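PDB 3QR0: phospholipase C-beta (PLC-beta) from Sepia officinalis, which belongs to the phosphoinositide-specific phospholipase C family and combines PH, EF-hand-like, TIM-barrel (X and Y) and C2 domains in a single chain. Local coordinates for residues S229-I234 and L297-L302; S285-K290 and L302-M307; V524-F529 and V561-K566; E627-R630 and R635-P638. One frame throughout, in Å; residues are numbered along the deposited sequence. Where two conformers were deposited one is given.

Contact 1 of 4, residues S229-I234 and L297-L302; sequences SEIEGI and LTKEGL
Lys299 NZ donates to Glu232 OE1 at 2.9 Å, a salt bridge between helices 230-238 and 299-307. The lysine nitrogen lies nearly in line with the C-O bond of that oxygen. Both chains have to bend to make this pairing: Lys299 turns at chi3 (64°) and Glu232 at chi2. The CB of Glu232 leaves its helix away from the partner, and the bend brings the carboxylate back. The aliphatic part of Lys299 is used as well. Its CG packs at 3.6 Å against CG2 of Ile231, the two side chains meeting at a slant. Beyond this pair, CG2 of Ile234 touches CD2 of Leu302 at 4.2 Å, the side chains nearly at right angles. The charged pair is the more exposed side of the contact; Ile231, Ile234 and Leu302 are buried. Thr298 N-caps the second helix: its OG1 accepts from Gly301 N at 3.2 Å. The same OG1 is hydrogen-bonded to Glu284 of helix 273-288. The contact joins helices 230-238 and 299-307 of the EF-hand-like region. Phe235 and Leu238 extend the packing on Leu302, and Phe764 of strand 761-771 lies against Ile234.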
loop_
_atom_site.group_PDB
_atom_site.type_symbol
_atom_site.label_atom_id
_atom_site.label_comp_id
_atom_site.label_asym_id
_atom_site.label_seq_id
_atom_site.Cartn_x
_atom_site.Cartn_y
_atom_site.Cartn_z
ATOM N N SER A 229 15.780 -6.330 -26.010
ATOM C CA SER A 229 17.122 -6.739 -26.443
ATOM C C SER A 229 17.823 -7.676 -25.478
ATOM O O SER A 229 18.599 -8.534 -25.900
ATOM C CB SER A 229 18.012 -5.503 -26.620
ATOM O OG SER A 229 17.509 -4.656 -27.630
ATOM N N GLU A 230 17.564 -7.478 -24.188
ATOM C CA GLU A 230 18.189 -8.256 -23.125
ATOM C C GLU A 230 17.891 -9.757 -23.184
ATOM O O GLU A 230 18.662 -10.562 -22.664
ATOM C CB GLU A 230 17.764 -7.715 -21.750
ATOM C CG GLU A 230 16.258 -7.865 -21.402
ATOM C CD GLU A 230 15.408 -6.670 -21.817
ATOM O OE1 GLU A 230 15.771 -5.982 -22.794
ATOM O OE2 GLU A 230 14.367 -6.418 -21.164
ATOM N N ILE A 231 16.770 -10.129 -23.799
ATOM C CA ILE A 231 16.293 -11.508 -23.743
ATOM C C ILE A 231 17.222 -12.459 -24.503
ATOM O O ILE A 231 17.372 -13.608 -24.108
ATOM C CB ILE A 231 14.833 -11.637 -24.258
ATOM C CG1 ILE A 231 13.879 -10.805 -23.391
ATOM C CG2 ILE A 231 14.377 -13.083 -24.246
ATOM C CD1 ILE A 231 13.814 -11.237 -21.925
ATOM N N GLU A 232 17.857 -11.965 -25.568
ATOM C CA GLU A 232 18.786 -12.771 -26.362
ATOM C C GLU A 232 19.956 -13.283 -25.518
ATOM O O GLU A 232 20.228 -14.485 -25.483
ATOM C CB GLU A 232 19.311 -11.963 -27.560
ATOM C CG GLU A 232 20.189 -12.749 -28.536
ATOM C CD GLU A 232 19.444 -13.879 -29.231
ATOM O OE1 GLU A 232 18.349 -13.626 -29.788
ATOM O OE2 GLU A 232 19.957 -15.021 -29.227
ATOM N N GLY A 233 20.648 -12.366 -24.851
ATOM C CA GLY A 233 21.743 -12.728 -23.957
ATOM C C GLY A 233 21.293 -13.619 -22.810
ATOM O O GLY A 233 21.995 -14.554 -22.434
ATOM N N ILE A 234 20.116 -13.339 -22.257
ATOM C CA ILE A 234 19.577 -14.146 -21.156
ATOM C C ILE A 234 19.210 -15.555 -21.635
ATOM O O ILE A 234 19.476 -16.543 -20.952
ATOM C CB ILE A 234 18.358 -13.465 -20.498
ATOM C CG1 ILE A 234 18.799 -12.198 -19.757
ATOM C CG2 ILE A 234 17.656 -14.421 -19.541
ATOM C CD1 ILE A 234 17.646 -11.298 -19.340
ATOM N N LEU A 297 11.797 -24.874 -24.656
ATOM C CA LEU A 297 11.315 -23.514 -24.462
ATOM C C LEU A 297 12.123 -22.550 -25.327
ATOM O O LEU A 297 13.352 -22.501 -25.238
ATOM C CB LEU A 297 11.423 -23.123 -22.985
ATOM C CG LEU A 297 10.851 -21.768 -22.562
ATOM C CD1 LEU A 297 9.343 -21.708 -22.787
ATOM C CD2 LEU A 297 11.190 -21.481 -21.098
ATOM N N THR A 298 11.417 -21.789 -26.161
ATOM C CA THR A 298 12.024 -20.819 -27.071
ATOM C C THR A 298 12.230 -19.467 -26.382
ATOM O O THR A 298 11.769 -19.250 -25.261
ATOM C CB THR A 298 11.135 -20.606 -28.325
ATOM O OG1 THR A 298 9.850 -20.117 -27.926
ATOM C CG2 THR A 298 10.950 -21.913 -29.099
ATOM N N LYS A 299 12.923 -18.564 -27.070
ATOM C CA LYS A 299 13.168 -17.203 -26.577
ATOM C C LYS A 299 11.859 -16.476 -26.237
ATOM O O LYS A 299 11.751 -15.817 -25.205
ATOM C CB LYS A 299 13.942 -16.427 -27.642
ATOM C CG LYS A 299 14.396 -15.039 -27.235
ATOM C CD LYS A 299 15.354 -14.449 -28.267
ATOM C CE LYS A 299 14.686 -14.240 -29.623
ATOM N NZ LYS A 299 15.560 -13.494 -30.568
ATOM N N GLU A 300 10.866 -16.622 -27.108
ATOM C CA GLU A 300 9.569 -15.976 -26.921
ATOM C C GLU A 300 8.781 -16.652 -25.797
ATOM O O GLU A 300 8.051 -15.989 -25.061
ATOM C CB GLU A 300 8.767 -15.998 -28.227
ATOM C CG GLU A 300 9.324 -15.099 -29.342
ATOM C CD GLU A 300 10.548 -15.665 -30.064
ATOM O OE1 GLU A 300 10.808 -16.894 -29.997
ATOM O OE2 GLU A 300 11.259 -14.866 -30.714
ATOM N N GLY A 301 8.937 -17.971 -25.673
ATOM C CA GLY A 301 8.368 -18.723 -24.555
ATOM C C GLY A 301 8.952 -18.307 -23.215
ATOM O O GLY A 301 8.230 -18.230 -22.218
ATOM N N LEU A 302 10.260 -18.038 -23.190
ATOM C CA LEU A 302 10.930 -17.558 -21.975
ATOM C C LEU A 302 10.401 -16.197 -21.540
ATOM O O LEU A 302 10.100 -15.988 -20.366
ATOM C CB LEU A 302 12.449 -17.466 -22.185
ATOM C CG LEU A 302 13.274 -16.945 -21.000
ATOM C CD1 LEU A 302 13.109 -17.853 -19.779
ATOM C CD2 LEU A 302 14.740 -16.822 -21.376
#

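Contact 2 of 4, residues S285-K290 and L302-M307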
loop_
_atom_site.group_PDB
_atom_site.type_symbol
_atom_site.label_atom_id
_atom_site.label_comp_id
_atom_site.label_asym_id
_atom_site.label_seq_id
_atom_site.Cartn_x
_atom_site.Cartn_y
_atom_site.Cartn_z
ATOM N N SER A 285 2.712 -23.391 -26.246
ATOM C CA SER A 285 1.373 -23.393 -26.846
ATOM C C SER A 285 0.907 -21.971 -27.152
ATOM O O SER A 285 0.438 -21.688 -28.260
ATOM C CB SER A 285 0.361 -24.071 -25.917
ATOM O OG SER A 285 0.618 -25.461 -25.819
ATOM N N ALA A 286 1.046 -21.087 -26.164
ATOM C CA ALA A 286 0.656 -19.682 -26.298
ATOM C C ALA A 286 1.454 -18.922 -27.361
ATOM O O ALA A 286 0.899 -18.092 -28.077
ATOM C CB ALA A 286 0.780 -18.969 -24.949
ATOM N N VAL A 287 2.747 -19.215 -27.475
ATOM C CA VAL A 287 3.631 -18.457 -28.363
ATOM C C VAL A 287 3.848 -19.093 -29.744
ATOM O O VAL A 287 3.951 -18.369 -30.734
ATOM C CB VAL A 287 4.987 -18.199 -27.680
ATOM C CG1 VAL A 287 6.012 -17.684 -28.675
ATOM C CG2 VAL A 287 4.806 -17.209 -26.527
ATOM N N ASN A 288 3.920 -20.425 -29.815
ATOM C CA ASN A 288 4.223 -21.126 -31.075
ATOM C C ASN A 288 3.174 -22.134 -31.560
ATOM O O ASN A 288 3.308 -22.674 -32.666
ATOM C CB ASN A 288 5.586 -21.828 -30.970
ATOM C CG ASN A 288 6.747 -20.852 -31.036
ATOM O OD1 ASN A 288 6.761 -19.953 -31.873
ATOM N ND2 ASN A 288 7.725 -21.022 -30.152
ATOM N N LYS A 289 2.141 -22.379 -30.752
ATOM C CA LYS A 289 1.073 -23.327 -31.095
ATOM C C LYS A 289 1.646 -24.685 -31.535
ATOM O O LYS A 289 2.499 -25.227 -30.843
ATOM C CB LYS A 289 0.126 -22.717 -32.136
ATOM C CG LYS A 289 -0.656 -21.509 -31.615
ATOM C CD LYS A 289 -1.832 -21.944 -30.750
ATOM C CE LYS A 289 -2.605 -20.742 -30.205
ATOM N NZ LYS A 289 -1.769 -19.906 -29.299
ATOM N N LYS A 290 1.224 -25.231 -32.675
ATOM C CA LYS A 290 1.706 -26.552 -33.094
ATOM C C LYS A 290 3.135 -26.505 -33.651
ATOM O O LYS A 290 3.686 -27.538 -34.046
ATOM C CB LYS A 290 0.738 -27.195 -34.090
ATOM C CG LYS A 290 -0.649 -27.430 -33.493
ATOM C CD LYS A 290 -1.581 -28.112 -34.481
ATOM C CE LYS A 290 -2.975 -28.312 -33.899
ATOM N NZ LYS A 290 -3.877 -28.978 -34.882
ATOM N N LEU A 302 10.260 -18.038 -23.190
ATOM C CA LEU A 302 10.930 -17.558 -21.975
ATOM C C LEU A 302 10.401 -16.197 -21.540
ATOM O O LEU A 302 10.100 -15.988 -20.366
ATOM C CB LEU A 302 12.449 -17.466 -22.185
ATOM C CG LEU A 302 13.274 -16.945 -21.000
ATOM C CD1 LEU A 302 13.109 -17.853 -19.779
ATOM C CD2 LEU A 302 14.740 -16.822 -21.376
ATOM N N LEU A 303 10.306 -15.270 -22.485
ATOM C CA LEU A 303 9.783 -13.933 -22.196
ATOM C C LEU A 303 8.353 -14.019 -21.665
ATOM O O LEU A 303 7.988 -13.309 -20.728
ATOM C CB LEU A 303 9.840 -13.045 -23.446
ATOM C CG LEU A 303 9.389 -11.587 -23.292
ATOM C CD1 LEU A 303 9.965 -10.944 -22.030
ATOM C CD2 LEU A 303 9.783 -10.792 -24.529
ATOM N N TYR A 304 7.555 -14.906 -22.254
ATOM C CA TYR A 304 6.181 -15.130 -21.793
ATOM C C TYR A 304 6.189 -15.568 -20.322
ATOM O O TYR A 304 5.482 -14.997 -19.494
ATOM C CB TYR A 304 5.492 -16.184 -22.671
ATOM C CG TYR A 304 4.027 -16.410 -22.363
ATOM C CD1 TYR A 304 3.029 -15.775 -23.103
ATOM C CD2 TYR A 304 3.636 -17.269 -21.343
ATOM C CE1 TYR A 304 1.678 -15.985 -22.823
ATOM C CE2 TYR A 304 2.286 -17.483 -21.054
ATOM C CZ TYR A 304 1.320 -16.845 -21.800
ATOM O OH TYR A 304 -0.006 -17.066 -21.509
ATOM N N PHE A 305 7.000 -16.571 -19.999
ATOM C CA PHE A 305 7.136 -17.023 -18.610
ATOM C C PHE A 305 7.529 -15.883 -17.678
ATOM O O PHE A 305 6.948 -15.713 -16.607
ATOM C CB PHE A 305 8.188 -18.126 -18.460
ATOM C CG PHE A 305 8.664 -18.290 -17.037
ATOM C CD1 PHE A 305 7.857 -18.906 -16.096
ATOM C CD2 PHE A 305 9.889 -17.777 -16.630
ATOM C CE1 PHE A 305 8.270 -19.036 -14.782
ATOM C CE2 PHE A 305 10.309 -17.907 -15.316
ATOM C CZ PHE A 305 9.502 -18.533 -14.394
ATOM N N LEU A 306 8.541 -15.123 -18.085
ATOM C CA LEU A 306 9.112 -14.087 -17.227
ATOM C C LEU A 306 8.084 -13.033 -16.858
ATOM O O LEU A 306 8.187 -12.416 -15.797
ATOM C CB LEU A 306 10.319 -13.431 -17.891
ATOM C CG LEU A 306 11.591 -14.275 -18.016
ATOM C CD1 LEU A 306 12.580 -13.562 -18.932
ATOM C CD2 LEU A 306 12.207 -14.549 -16.652
ATOM N N MET A 307 7.088 -12.858 -17.725
ATOM C CA MET A 307 6.028 -11.877 -17.533
ATOM C C MET A 307 4.766 -12.455 -16.908
ATOM O O MET A 307 3.879 -11.696 -16.558
ATOM C CB MET A 307 5.623 -11.278 -18.882
ATOM C CG MET A 307 6.685 -10.455 -19.575
ATOM S SD MET A 307 6.230 -10.150 -21.293
ATOM C CE MET A 307 4.765 -9.132 -21.103
#
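Tyr304 meets Ala286 and Val287 through apolar and CH-pi packing, and no hydrogen bond crosses between the two segments. The CH-pi contact comes from Ala286. Its CB sits over one face of the Tyr304 ring, 4.2 Å from the centroid and 28° off the ring normal. It is displaced toward the hydroxyl end, with CB at 3.8 Å from both CE1 and CZ of Tyr304. The apolar contact comes from Val287, whose CG2 lies 4.0 Å from Tyr304 CB. Val287 and Tyr304 run past each other in opposite directions. The valine meets the base of the tyrosine; Ala286 meets its outer half. Tyr304 extends toward helix 273-288 with its CG anti to the backbone N (chi1 -175°). Within 285-290, Lys289, with positive phi just past the helix, folds its side chain back, and NZ hydrogen-bonds to Ser285 O at 3.0 Å. That NZ also forms a salt bridge with Asp216. The contact brings the end of helix 273-288 against helix 299-307, both in the EF-hand-like region. Helix 215-225 joins both, as Phe219 packs on Val287 and meets the Tyr304 ring edge-to-face, while Leu152 of helix 151-165 also touches Tyr304.

Contact 3 of 4, residues V524-F529 and V561-K566; sequences VHFTTF and VDYNKK
Phe529 and Tyr563 form the tight part of this contact. CD2 of Phe529 lies 3.6 Å from CB of Tyr563, and CE2 of Phe529 is 3.7 Å from the same carbon. The rings make an offset edge-to-face pair, with the edge of Phe529 directed to the face of Tyr563. Their centroids are 5.8 Å apart and their planes are at 61°. The offset puts the phenylalanine edge near the root of the tyrosine ring, not over its middle. Tyr563 carries its ring toward the loop with CG anti to the backbone N (chi1 168°). The looser part lies farther out along the tyrosine. There CE1 of Phe526 only approaches CE1 of Tyr563, at 4.3 Å. Both phenylalanines are partly exposed; Tyr563 is buried. Phe526 is nevertheless braced within its own segment, because its CZ stands over one face of the Phe529 ring, toward the rim. Gln548 and Lys552 of helix 546-555 also touch Phe526. Thr528 N-caps helix 529-535, its OG1 accepting from Gln531 N; Phe529 is the first residue of that helix. The loop follows strand 522-523, and Tyr563 lies on helix 557-563, which precedes strand 569-572. These strands belong to one parallel sheet. Parallel strands with helices packed outside them are characteristic of the TIM barrel, to which the Y region contributes.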
loop_
_atom_site.group_PDB
_atom_site.type_symbol
_atom_site.label_atom_id
_atom_site.label_comp_id
_atom_site.label_asym_id
_atom_site.label_seq_id
_atom_site.Cartn_x
_atom_site.Cartn_y
_atom_site.Cartn_z
ATOM N N VAL A 524 0.025 6.493 29.585
ATOM C CA VAL A 524 0.560 6.982 30.849
ATOM C C VAL A 524 1.855 7.743 30.607
ATOM O O VAL A 524 2.531 7.539 29.595
ATOM C CB VAL A 524 0.834 5.829 31.850
ATOM C CG1 VAL A 524 -0.454 5.072 32.167
ATOM C CG2 VAL A 524 1.908 4.880 31.314
ATOM N N HIS A 525 2.176 8.624 31.547
ATOM C CA HIS A 525 3.440 9.354 31.581
ATOM C C HIS A 525 4.611 8.364 31.649
ATOM O O HIS A 525 4.651 7.523 32.538
ATOM C CB HIS A 525 3.419 10.273 32.818
ATOM C CG HIS A 525 4.667 11.072 33.028
ATOM N ND1 HIS A 525 4.950 12.217 32.314
ATOM C CD2 HIS A 525 5.684 10.918 33.909
ATOM C CE1 HIS A 525 6.104 12.715 32.724
ATOM N NE2 HIS A 525 6.569 11.947 33.693
ATOM N N PHE A 526 5.543 8.444 30.699
ATOM C CA PHE A 526 6.725 7.581 30.729
ATOM C C PHE A 526 7.724 8.114 31.759
ATOM O O PHE A 526 7.971 9.314 31.825
ATOM C CB PHE A 526 7.383 7.505 29.348
ATOM C CG PHE A 526 8.499 6.497 29.264
ATOM C CD1 PHE A 526 8.247 5.193 28.856
ATOM C CD2 PHE A 526 9.798 6.848 29.611
ATOM C CE1 PHE A 526 9.275 4.260 28.786
ATOM C CE2 PHE A 526 10.828 5.923 29.547
ATOM C CZ PHE A 526 10.571 4.628 29.130
ATOM N N THR A 527 8.278 7.223 32.574
ATOM C CA THR A 527 9.304 7.609 33.543
ATOM C C THR A 527 10.630 6.976 33.132
ATOM O O THR A 527 11.480 7.657 32.565
ATOM C CB THR A 527 8.909 7.234 34.988
ATOM O OG1 THR A 527 8.580 5.842 35.065
ATOM C CG2 THR A 527 7.709 8.050 35.431
ATOM N N THR A 528 10.793 5.680 33.407
ATOM C CA THR A 528 11.971 4.919 32.973
ATOM C C THR A 528 11.567 3.516 32.525
ATOM O O THR A 528 10.466 3.051 32.825
ATOM C CB THR A 528 12.998 4.744 34.116
ATOM O OG1 THR A 528 12.406 3.986 35.178
ATOM C CG2 THR A 528 13.481 6.089 34.650
ATOM N N PHE A 529 12.474 2.836 31.830
ATOM C CA PHE A 529 12.259 1.440 31.464
ATOM C C PHE A 529 12.258 0.526 32.701
ATOM O O PHE A 529 11.471 -0.418 32.785
ATOM C CB PHE A 529 13.308 0.982 30.448
ATOM C CG PHE A 529 13.158 1.623 29.090
ATOM C CD1 PHE A 529 14.159 2.429 28.569
ATOM C CD2 PHE A 529 12.006 1.427 28.341
ATOM C CE1 PHE A 529 14.024 3.014 27.313
ATOM C CE2 PHE A 529 11.857 2.013 27.090
ATOM C CZ PHE A 529 12.870 2.809 26.574
ATOM N N VAL A 561 13.839 -1.944 23.091
ATOM C CA VAL A 561 13.409 -3.174 22.422
ATOM C C VAL A 561 12.711 -4.132 23.401
ATOM O O VAL A 561 11.675 -4.704 23.071
ATOM C CB VAL A 561 14.597 -3.884 21.734
ATOM C CG1 VAL A 561 14.195 -5.261 21.216
ATOM C CG2 VAL A 561 15.154 -3.019 20.592
ATOM N N ASP A 562 13.267 -4.279 24.604
ATOM C CA ASP A 562 12.686 -5.165 25.617
ATOM C C ASP A 562 11.325 -4.670 26.114
ATOM O O ASP A 562 10.400 -5.459 26.279
ATOM C CB ASP A 562 13.634 -5.328 26.809
ATOM C CG ASP A 562 14.759 -6.332 26.553
ATOM O OD1 ASP A 562 15.574 -6.522 27.475
ATOM O OD2 ASP A 562 14.837 -6.926 25.456
ATOM N N TYR A 563 11.212 -3.367 26.352
ATOM C CA TYR A 563 9.934 -2.743 26.721
ATOM C C TYR A 563 8.827 -3.087 25.715
ATOM O O TYR A 563 7.702 -3.438 26.098
ATOM C CB TYR A 563 10.106 -1.220 26.838
ATOM C CG TYR A 563 8.807 -0.451 26.935
ATOM C CD1 TYR A 563 8.249 -0.131 28.172
ATOM C CD2 TYR A 563 8.134 -0.047 25.788
ATOM C CE1 TYR A 563 7.049 0.574 28.258
ATOM C CE2 TYR A 563 6.938 0.653 25.865
ATOM C CZ TYR A 563 6.402 0.963 27.098
ATOM O OH TYR A 563 5.213 1.654 27.152
ATOM N N ASN A 564 9.161 -3.010 24.430
ATOM C CA ASN A 564 8.198 -3.260 23.353
ATOM C C ASN A 564 7.842 -4.738 23.125
ATOM O O ASN A 564 7.056 -5.055 22.233
ATOM C CB ASN A 564 8.700 -2.632 22.045
ATOM C CG ASN A 564 8.526 -1.120 22.019
ATOM O OD1 ASN A 564 7.547 -0.587 22.544
ATOM N ND2 ASN A 564 9.474 -0.421 21.404
ATOM N N LYS A 565 8.412 -5.642 23.915
ATOM C CA LYS A 565 8.020 -7.044 23.850
ATOM C C LYS A 565 6.711 -7.299 24.593
ATOM O O LYS A 565 5.978 -8.223 24.251
ATOM C CB LYS A 565 9.136 -7.948 24.381
ATOM C CG LYS A 565 10.373 -7.895 23.507
ATOM C CD LYS A 565 11.510 -8.738 24.031
ATOM C CE LYS A 565 12.742 -8.605 23.128
ATOM N NZ LYS A 565 13.973 -9.015 23.837
ATOM N N LYS A 566 6.423 -6.469 25.591
ATOM C CA LYS A 566 5.229 -6.620 26.415
ATOM C C LYS A 566 4.278 -5.429 26.329
ATOM O O LYS A 566 3.066 -5.607 26.431
ATOM C CB LYS A 566 5.635 -6.855 27.867
ATOM C CG LYS A 566 6.367 -8.164 28.078
ATOM C CD LYS A 566 6.780 -8.347 29.535
ATOM C CE LYS A 566 7.163 -9.789 29.823
ATOM N NZ LYS A 566 7.478 -10.001 31.264
#

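Contact 4 of 4, residues E627-R630 and R635-P638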
loop_
_atom_site.group_PDB
_atom_site.type_symbol
_atom_site.label_atom_id
_atom_site.label_comp_id
_atom_site.label_asym_id
_atom_site.label_seq_id
_atom_site.Cartn_x
_atom_site.Cartn_y
_atom_site.Cartn_z
ATOM N N GLU A 627 10.821 -12.922 14.997
ATOM C CA GLU A 627 10.871 -13.728 16.220
ATOM C C GLU A 627 11.924 -13.233 17.210
ATOM O O GLU A 627 11.657 -13.153 18.415
ATOM C CB GLU A 627 11.130 -15.203 15.889
ATOM C CG GLU A 627 10.867 -16.147 17.052
ATOM C CD GLU A 627 11.057 -17.609 16.681
ATOM O OE1 GLU A 627 12.067 -17.936 16.020
ATOM O OE2 GLU A 627 10.198 -18.432 17.058
ATOM N N PHE A 628 13.106 -12.872 16.711
ATOM C CA PHE A 628 14.180 -12.427 17.601
ATOM C C PHE A 628 13.787 -11.171 18.392
ATOM O O PHE A 628 14.287 -10.968 19.495
ATOM C CB PHE A 628 15.500 -12.221 16.840
ATOM C CG PHE A 628 15.606 -10.902 16.133
ATOM C CD1 PHE A 628 16.281 -9.839 16.717
ATOM C CD2 PHE A 628 15.050 -10.727 14.875
ATOM C CE1 PHE A 628 16.388 -8.614 16.060
ATOM C CE2 PHE A 628 15.148 -9.509 14.212
ATOM C CZ PHE A 628 15.820 -8.451 14.807
ATOM N N MET A 629 12.887 -10.358 17.831
ATOM C CA MET A 629 12.380 -9.146 18.493
ATOM C C MET A 629 11.313 -9.443 19.540
ATOM O O MET A 629 10.948 -8.556 20.315
ATOM C CB MET A 629 11.755 -8.183 17.470
ATOM C CG MET A 629 12.680 -7.726 16.359
ATOM S SD MET A 629 13.792 -6.418 16.885
ATOM C CE MET A 629 12.645 -5.042 17.026
ATOM N N ARG A 630 10.782 -10.666 19.529
ATOM C CA ARG A 630 9.753 -11.087 20.478
ATOM C C ARG A 630 10.301 -11.998 21.577
ATOM O O ARG A 630 9.607 -12.274 22.552
ATOM C CB ARG A 630 8.626 -11.807 19.735
ATOM C CG ARG A 630 7.905 -10.926 18.723
ATOM C CD ARG A 630 6.736 -11.637 18.066
ATOM N NE ARG A 630 7.109 -12.307 16.818
ATOM C CZ ARG A 630 7.164 -13.624 16.626
ATOM N NH1 ARG A 630 6.877 -14.481 17.601
ATOM N NH2 ARG A 630 7.506 -14.093 15.433
ATOM N N ARG A 635 18.756 -9.952 24.165
ATOM C CA ARG A 635 19.065 -8.526 24.131
ATOM C C ARG A 635 19.478 -8.164 22.712
ATOM O O ARG A 635 20.269 -8.882 22.100
ATOM C CB ARG A 635 20.197 -8.181 25.103
ATOM C CG ARG A 635 19.830 -8.335 26.569
ATOM C CD ARG A 635 18.944 -7.193 27.057
ATOM N NE ARG A 635 19.710 -6.018 27.463
ATOM C CZ ARG A 635 19.179 -4.901 27.957
ATOM N NH1 ARG A 635 17.866 -4.780 28.104
ATOM N NH2 ARG A 635 19.968 -3.890 28.302
ATOM N N PHE A 636 18.932 -7.064 22.197
ATOM C CA PHE A 636 19.200 -6.627 20.826
ATOM C C PHE A 636 19.430 -5.116 20.754
ATOM O O PHE A 636 18.573 -4.332 21.155
ATOM C CB PHE A 636 18.041 -7.017 19.909
ATOM C CG PHE A 636 18.149 -6.446 18.521
ATOM C CD1 PHE A 636 19.223 -6.775 17.708
ATOM C CD2 PHE A 636 17.184 -5.574 18.033
ATOM C CE1 PHE A 636 19.333 -6.253 16.425
ATOM C CE2 PHE A 636 17.285 -5.046 16.752
ATOM C CZ PHE A 636 18.369 -5.389 15.946
ATOM N N ASP A 637 20.602 -4.729 20.252
ATOM C CA ASP A 637 20.941 -3.332 20.022
ATOM C C ASP A 637 20.729 -3.034 18.532
ATOM O O ASP A 637 21.498 -3.507 17.693
ATOM C CB ASP A 637 22.395 -3.069 20.441
ATOM C CG ASP A 637 22.821 -1.621 20.243
ATOM O OD1 ASP A 637 22.009 -0.796 19.771
ATOM O OD2 ASP A 637 23.986 -1.307 20.574
ATOM N N PRO A 638 19.674 -2.267 18.194
ATOM C CA PRO A 638 19.421 -1.938 16.791
ATOM C C PRO A 638 20.489 -1.067 16.127
ATOM O O PRO A 638 20.453 -0.900 14.916
ATOM C CB PRO A 638 18.079 -1.195 16.835
ATOM C CG PRO A 638 17.934 -0.736 18.219
ATOM C CD PRO A 638 18.588 -1.772 19.060
#
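Phe636 is the residue that both partners from the short, weakly bonded helix about 627-630 touch. Its CB points toward that helix, and CG is anti to the backbone N (chi1 172°). Starting from CB, the first ring atom, CG, lies 3.7 Å from CE1 of Phe628. Next on one side comes CD2, which meets two groups: CE1 of Phe628 at 3.7 Å and SD of Met629, also at 3.7 Å. CE2 continues along the same two neighbours, with SD of Met629 at 3.8 Å. On the other side, CD1 and CE1 of Phe636 touch CE1 of Phe628 alone. At the tip, CZ lies 3.8 Å from CE1 of Phe628 and a little farther from its CZ. One atom, Phe628 CE1, thus sits above the centre of the Phe636 ring. This is a T-shaped pair, the edge of Phe628 against the face of Phe636, with centroids 4.9 Å apart and planes at 87°. Met629 adds a Met-aromatic contact. Its SD comes in obliquely, 4.5 Å from the Phe636 centroid and 51° off the normal. The methionine chain is bent at chi2 and chi3; its CG also lies over a face of Phe628. Pro638 N is on the opposite face of Phe636, near the rim. Val644 touches Phe636, and Leu713 touches Phe628. The contact packs helix 627-630, after strand 622-624, against the loop that leads to strand 650-660. All three touching residues are buried. Their packing is consistent with dispersion, with a weak electrostatic share from the C-H edge on the pi face and a polarisable sulfur alongside.

In the fold
The four contacts form two clusters. Contacts 1 and 2 lie in the EF-hand-like region, with centres 10 Å apart. They share Leu302, and their segments alternate along the chain; helix 299-307 packs on both helix 230-238 and helix 273-288. Contacts 3 and 4 come later and in series, with centres 15 Å apart. They touch directly: Asp562 OD1 and Arg635 NH1 form a 2.9 Å salt bridge, and Val561 packs near Phe636 and Pro638. These interactions join the loop before strand 650-660 to helix 557-563. Contacts 1 and 3 lie about 56 Å apart, centre to centre, on opposite sides of the chain's centre, so the two clusters are separate, one in the EF-hand-like region and one around the Y region.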